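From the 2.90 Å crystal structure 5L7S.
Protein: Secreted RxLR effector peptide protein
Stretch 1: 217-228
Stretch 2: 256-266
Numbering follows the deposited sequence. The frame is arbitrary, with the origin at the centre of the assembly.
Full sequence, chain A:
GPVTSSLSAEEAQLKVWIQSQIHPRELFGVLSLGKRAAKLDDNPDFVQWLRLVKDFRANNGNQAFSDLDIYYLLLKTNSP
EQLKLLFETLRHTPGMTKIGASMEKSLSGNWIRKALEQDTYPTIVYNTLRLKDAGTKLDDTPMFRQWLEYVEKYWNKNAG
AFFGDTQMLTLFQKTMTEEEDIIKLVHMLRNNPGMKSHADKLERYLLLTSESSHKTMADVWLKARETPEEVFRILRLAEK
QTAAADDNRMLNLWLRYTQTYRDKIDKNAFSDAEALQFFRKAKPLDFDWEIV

Stretch 1, residues 217-228: MADVWLKARETP
Stretch 2 (256-266) RYTQTYRDKID

The contact is a mainly apolar packing of a helix and the turn that follows it, through Pro228, against a second helix, fastened by one hydrogen bond from Tyr257 to that turn. The axes of helix 217-223 and helix 256-266 run in broadly the same direction, at 38° (signed -38°), and approach to 10.6 Å; CA register pairs Ala218 with Tyr257, Leu222 with Tyr261, Arg225 with Ile265 and Pro228 with Thr258. Of 656 Å² buried, Tyr257 gives 134, Leu222 99, Pro228 81 and Ile265 74.

Arg225 closes the first helix in a Schellman motif (phi/psi 61/35), with Glu226 N bonded to Trp221 O at 2.9 Å; Glu226 and Thr227 then extend (-70/137, -74/153) before Pro228 turns helical. The CA-to-CB bond of Tyr257 points toward the first stretch (chi1 t, chi2 75°), and its OH donates to Glu226 O at 2.7 Å, satisfying a buried hydroxyl. Trp221 (chi1 m, chi2 -28°) sets its broad edge against the Tyr257 face: centroids 5.5 Å apart, planes at 86°.

Leu222 (t, p) is a knob among Tyr257, Thr260, Lys264 and Ile265; its branched apolar end fills the hole, CD2 reaching Thr260 CG2 (3.6 Å) and CD1 the apolar Ile265 CD1 (m, t; 3.8 Å). Tyr261 (t, chi2 88°) offers a ring face to Pro228, whose compact, puckered (C-gamma exo) ring presents CD 3.5 Å from the Tyr261 centroid, 12° off its normal, a CH-pi contact.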

# COMPACT_ATOMS: atom_id res chain seq x y z
N MET A 217 8.98 6.41 -15.20
CA MET A 217 7.62 6.22 -15.71
C MET A 217 7.59 5.42 -17.02
O MET A 217 6.75 4.54 -17.19
CB MET A 217 6.96 7.59 -15.93
CG MET A 217 5.51 7.56 -16.36
SD MET A 217 4.35 7.42 -15.00
CE MET A 217 4.53 9.03 -14.24
N ALA A 218 8.50 5.75 -17.94
CA ALA A 218 8.63 5.04 -19.21
C ALA A 218 8.95 3.55 -19.03
O ALA A 218 8.48 2.72 -19.79
CB ALA A 218 9.68 5.70 -20.09
N ASP A 219 9.76 3.24 -18.01
CA ASP A 219 10.09 1.85 -17.68
C ASP A 219 8.89 1.11 -17.08
O ASP A 219 8.70 -0.07 -17.35
CB ASP A 219 11.29 1.78 -16.71
CG ASP A 219 12.57 2.34 -17.31
OD1 ASP A 219 12.65 2.55 -18.54
OD2 ASP A 219 13.52 2.59 -16.53
N VAL A 220 8.10 1.81 -16.26
CA VAL A 220 6.89 1.25 -15.66
C VAL A 220 5.81 0.91 -16.71
O VAL A 220 5.18 -0.14 -16.62
CB VAL A 220 6.32 2.18 -14.55
CG1 VAL A 220 4.92 1.76 -14.12
CG2 VAL A 220 7.26 2.18 -13.36
N TRP A 221 5.62 1.80 -17.68
CA TRP A 221 4.71 1.54 -18.80
C TRP A 221 5.19 0.38 -19.66
O TRP A 221 4.39 -0.44 -20.10
CB TRP A 221 4.56 2.77 -19.70
CG TRP A 221 3.91 3.96 -19.06
CD1 TRP A 221 3.00 3.95 -18.05
CD2 TRP A 221 4.10 5.33 -19.43
NE1 TRP A 221 2.62 5.24 -17.74
CE2 TRP A 221 3.28 6.10 -18.58
CE3 TRP A 221 4.89 5.98 -20.39
CZ2 TRP A 221 3.22 7.50 -18.66
CZ3 TRP A 221 4.84 7.37 -20.46
CH2 TRP A 221 4.01 8.11 -19.60
N LEU A 222 6.50 0.32 -19.89
CA LEU A 222 7.11 -0.70 -20.75
C LEU A 222 7.02 -2.09 -20.11
O LEU A 222 6.72 -3.06 -20.81
CB LEU A 222 8.57 -0.36 -21.06
CG LEU A 222 9.21 -1.10 -22.23
CD1 LEU A 222 8.60 -0.65 -23.55
CD2 LEU A 222 10.72 -0.88 -22.23
N LYS A 223 7.27 -2.17 -18.80
CA LYS A 223 7.07 -3.42 -18.05
C LYS A 223 5.60 -3.84 -18.02
O LYS A 223 5.31 -5.03 -18.13
CB LYS A 223 7.59 -3.28 -16.61
CG LYS A 223 7.54 -4.58 -15.81
CD LYS A 223 8.10 -4.40 -14.41
CE LYS A 223 7.82 -5.62 -13.55
NZ LYS A 223 8.38 -5.45 -12.18
N ALA A 224 4.70 -2.87 -17.89
CA ALA A 224 3.26 -3.13 -17.97
C ALA A 224 2.75 -3.33 -19.41
O ALA A 224 1.56 -3.58 -19.60
CB ALA A 224 2.50 -1.99 -17.30
N ARG A 225 3.63 -3.20 -20.40
CA ARG A 225 3.33 -3.44 -21.81
C ARG A 225 2.23 -2.51 -22.34
O ARG A 225 1.44 -2.90 -23.20
CB ARG A 225 2.98 -4.92 -22.05
CG ARG A 225 4.01 -5.91 -21.52
CD ARG A 225 3.61 -7.35 -21.80
NE ARG A 225 3.60 -7.66 -23.23
CZ ARG A 225 4.68 -7.89 -23.98
NH1 ARG A 225 5.91 -7.86 -23.47
NH2 ARG A 225 4.52 -8.16 -25.28
N GLU A 226 2.20 -1.28 -21.84
CA GLU A 226 1.18 -0.31 -22.21
C GLU A 226 1.40 0.11 -23.66
O GLU A 226 2.53 0.34 -24.07
CB GLU A 226 1.22 0.93 -21.31
CG GLU A 226 0.98 0.67 -19.82
CD GLU A 226 -0.48 0.43 -19.46
OE1 GLU A 226 -1.34 0.25 -20.35
OE2 GLU A 226 -0.78 0.42 -18.25
N THR A 227 0.31 0.21 -24.43
CA THR A 227 0.39 0.59 -25.84
C THR A 227 0.68 2.09 -25.97
O THR A 227 0.32 2.86 -25.08
CB THR A 227 -0.91 0.28 -26.60
OG1 THR A 227 -2.01 0.97 -25.99
CG2 THR A 227 -1.19 -1.21 -26.61
N PRO A 228 1.31 2.51 -27.09
CA PRO A 228 1.44 3.94 -27.39
C PRO A 228 0.10 4.68 -27.34
O PRO A 228 0.06 5.83 -26.89
CB PRO A 228 2.01 3.95 -28.81
CG PRO A 228 2.79 2.69 -28.91
CD PRO A 228 2.07 1.68 -28.06
N ARG A 256 9.28 9.21 -27.54
CA ARG A 256 10.39 8.39 -27.03
C ARG A 256 9.91 7.06 -26.46
O ARG A 256 10.54 6.03 -26.70
CB ARG A 256 11.20 9.14 -25.97
CG ARG A 256 12.03 10.31 -26.50
CD ARG A 256 13.05 9.89 -27.55
NE ARG A 256 13.98 10.97 -27.87
CZ ARG A 256 14.79 10.99 -28.94
NH1 ARG A 256 14.81 10.00 -29.82
NH2 ARG A 256 15.59 12.04 -29.13
N TYR A 257 8.80 7.08 -25.72
CA TYR A 257 8.19 5.83 -25.28
C TYR A 257 7.79 4.97 -26.48
O TYR A 257 8.08 3.78 -26.51
CB TYR A 257 6.95 6.05 -24.40
CG TYR A 257 6.35 4.73 -23.98
CD1 TYR A 257 6.96 3.95 -22.99
CD2 TYR A 257 5.21 4.22 -24.61
CE1 TYR A 257 6.44 2.72 -22.62
CE2 TYR A 257 4.68 2.99 -24.24
CZ TYR A 257 5.30 2.25 -23.25
OH TYR A 257 4.79 1.03 -22.87
N THR A 258 7.13 5.60 -27.45
CA THR A 258 6.66 4.90 -28.65
C THR A 258 7.79 4.19 -29.40
O THR A 258 7.60 3.07 -29.87
CB THR A 258 5.91 5.86 -29.60
OG1 THR A 258 4.82 6.48 -28.91
CG2 THR A 258 5.36 5.11 -30.81
N GLN A 259 8.96 4.83 -29.52
CA GLN A 259 10.09 4.19 -30.20
C GLN A 259 10.68 3.04 -29.38
O GLN A 259 11.12 2.04 -29.95
CB GLN A 259 11.17 5.22 -30.63
CG GLN A 259 12.19 5.64 -29.58
CD GLN A 259 13.29 6.50 -30.17
OE1 GLN A 259 13.12 7.70 -30.37
NE2 GLN A 259 14.43 5.88 -30.46
N THR A 260 10.67 3.18 -28.05
CA THR A 260 11.04 2.08 -27.15
C THR A 260 10.10 0.89 -27.33
O THR A 260 10.55 -0.24 -27.45
CB THR A 260 11.01 2.51 -25.66
OG1 THR A 260 11.72 3.74 -25.49
CG2 THR A 260 11.64 1.44 -24.77
N TYR A 261 8.80 1.18 -27.37
CA TYR A 261 7.77 0.16 -27.60
C TYR A 261 8.02 -0.57 -28.92
O TYR A 261 8.06 -1.80 -28.97
CB TYR A 261 6.38 0.80 -27.59
CG TYR A 261 5.23 -0.18 -27.54
CD1 TYR A 261 4.73 -0.64 -26.31
CD2 TYR A 261 4.61 -0.63 -28.70
CE1 TYR A 261 3.67 -1.53 -26.25
CE2 TYR A 261 3.54 -1.52 -28.66
CZ TYR A 261 3.08 -1.97 -27.43
OH TYR A 261 2.02 -2.85 -27.39
N ARG A 262 8.19 0.22 -29.98
CA ARG A 262 8.55 -0.30 -31.30
C ARG A 262 9.84 -1.13 -31.26
O ARG A 262 9.92 -2.16 -31.92
CB ARG A 262 8.71 0.87 -32.29
CG ARG A 262 8.99 0.48 -33.73
CD ARG A 262 9.05 1.71 -34.62
NE ARG A 262 9.13 1.38 -36.04
CZ ARG A 262 8.11 0.94 -36.80
NH1 ARG A 262 6.90 0.75 -36.28
NH2 ARG A 262 8.32 0.68 -38.09
N ASP A 263 10.83 -0.70 -30.49
CA ASP A 263 12.10 -1.43 -30.36
C ASP A 263 11.97 -2.75 -29.59
O ASP A 263 12.49 -3.77 -30.03
CB ASP A 263 13.17 -0.55 -29.70
CG ASP A 263 14.57 -1.15 -29.80
OD1 ASP A 263 14.99 -1.52 -30.92
OD2 ASP A 263 15.26 -1.25 -28.76
N LYS A 264 11.27 -2.73 -28.45
CA LYS A 264 11.26 -3.85 -27.50
C LYS A 264 10.06 -4.80 -27.55
O LYS A 264 10.17 -5.94 -27.08
CB LYS A 264 11.38 -3.32 -26.07
CG LYS A 264 12.64 -2.51 -25.78
CD LYS A 264 13.89 -3.35 -25.90
CE LYS A 264 15.09 -2.63 -25.31
NZ LYS A 264 16.36 -3.23 -25.80
N ILE A 265 8.92 -4.36 -28.09
CA ILE A 265 7.66 -5.10 -27.93
C ILE A 265 6.96 -5.47 -29.24
O ILE A 265 6.61 -6.64 -29.42
CB ILE A 265 6.70 -4.36 -26.97
CG1 ILE A 265 7.34 -4.30 -25.58
CG2 ILE A 265 5.33 -5.04 -26.93
CD1 ILE A 265 6.49 -3.67 -24.50
N ASP A 266 6.73 -4.51 -30.14
CA ASP A 266 5.91 -4.75 -31.34
C ASP A 266 6.66 -4.76 -32.67
O ASP A 266 6.27 -5.51 -33.57
CB ASP A 266 4.77 -3.73 -31.39
CG ASP A 266 3.48 -4.31 -31.98
OD1 ASP A 266 3.54 -4.95 -33.05
OD2 ASP A 266 2.41 -4.12 -31.36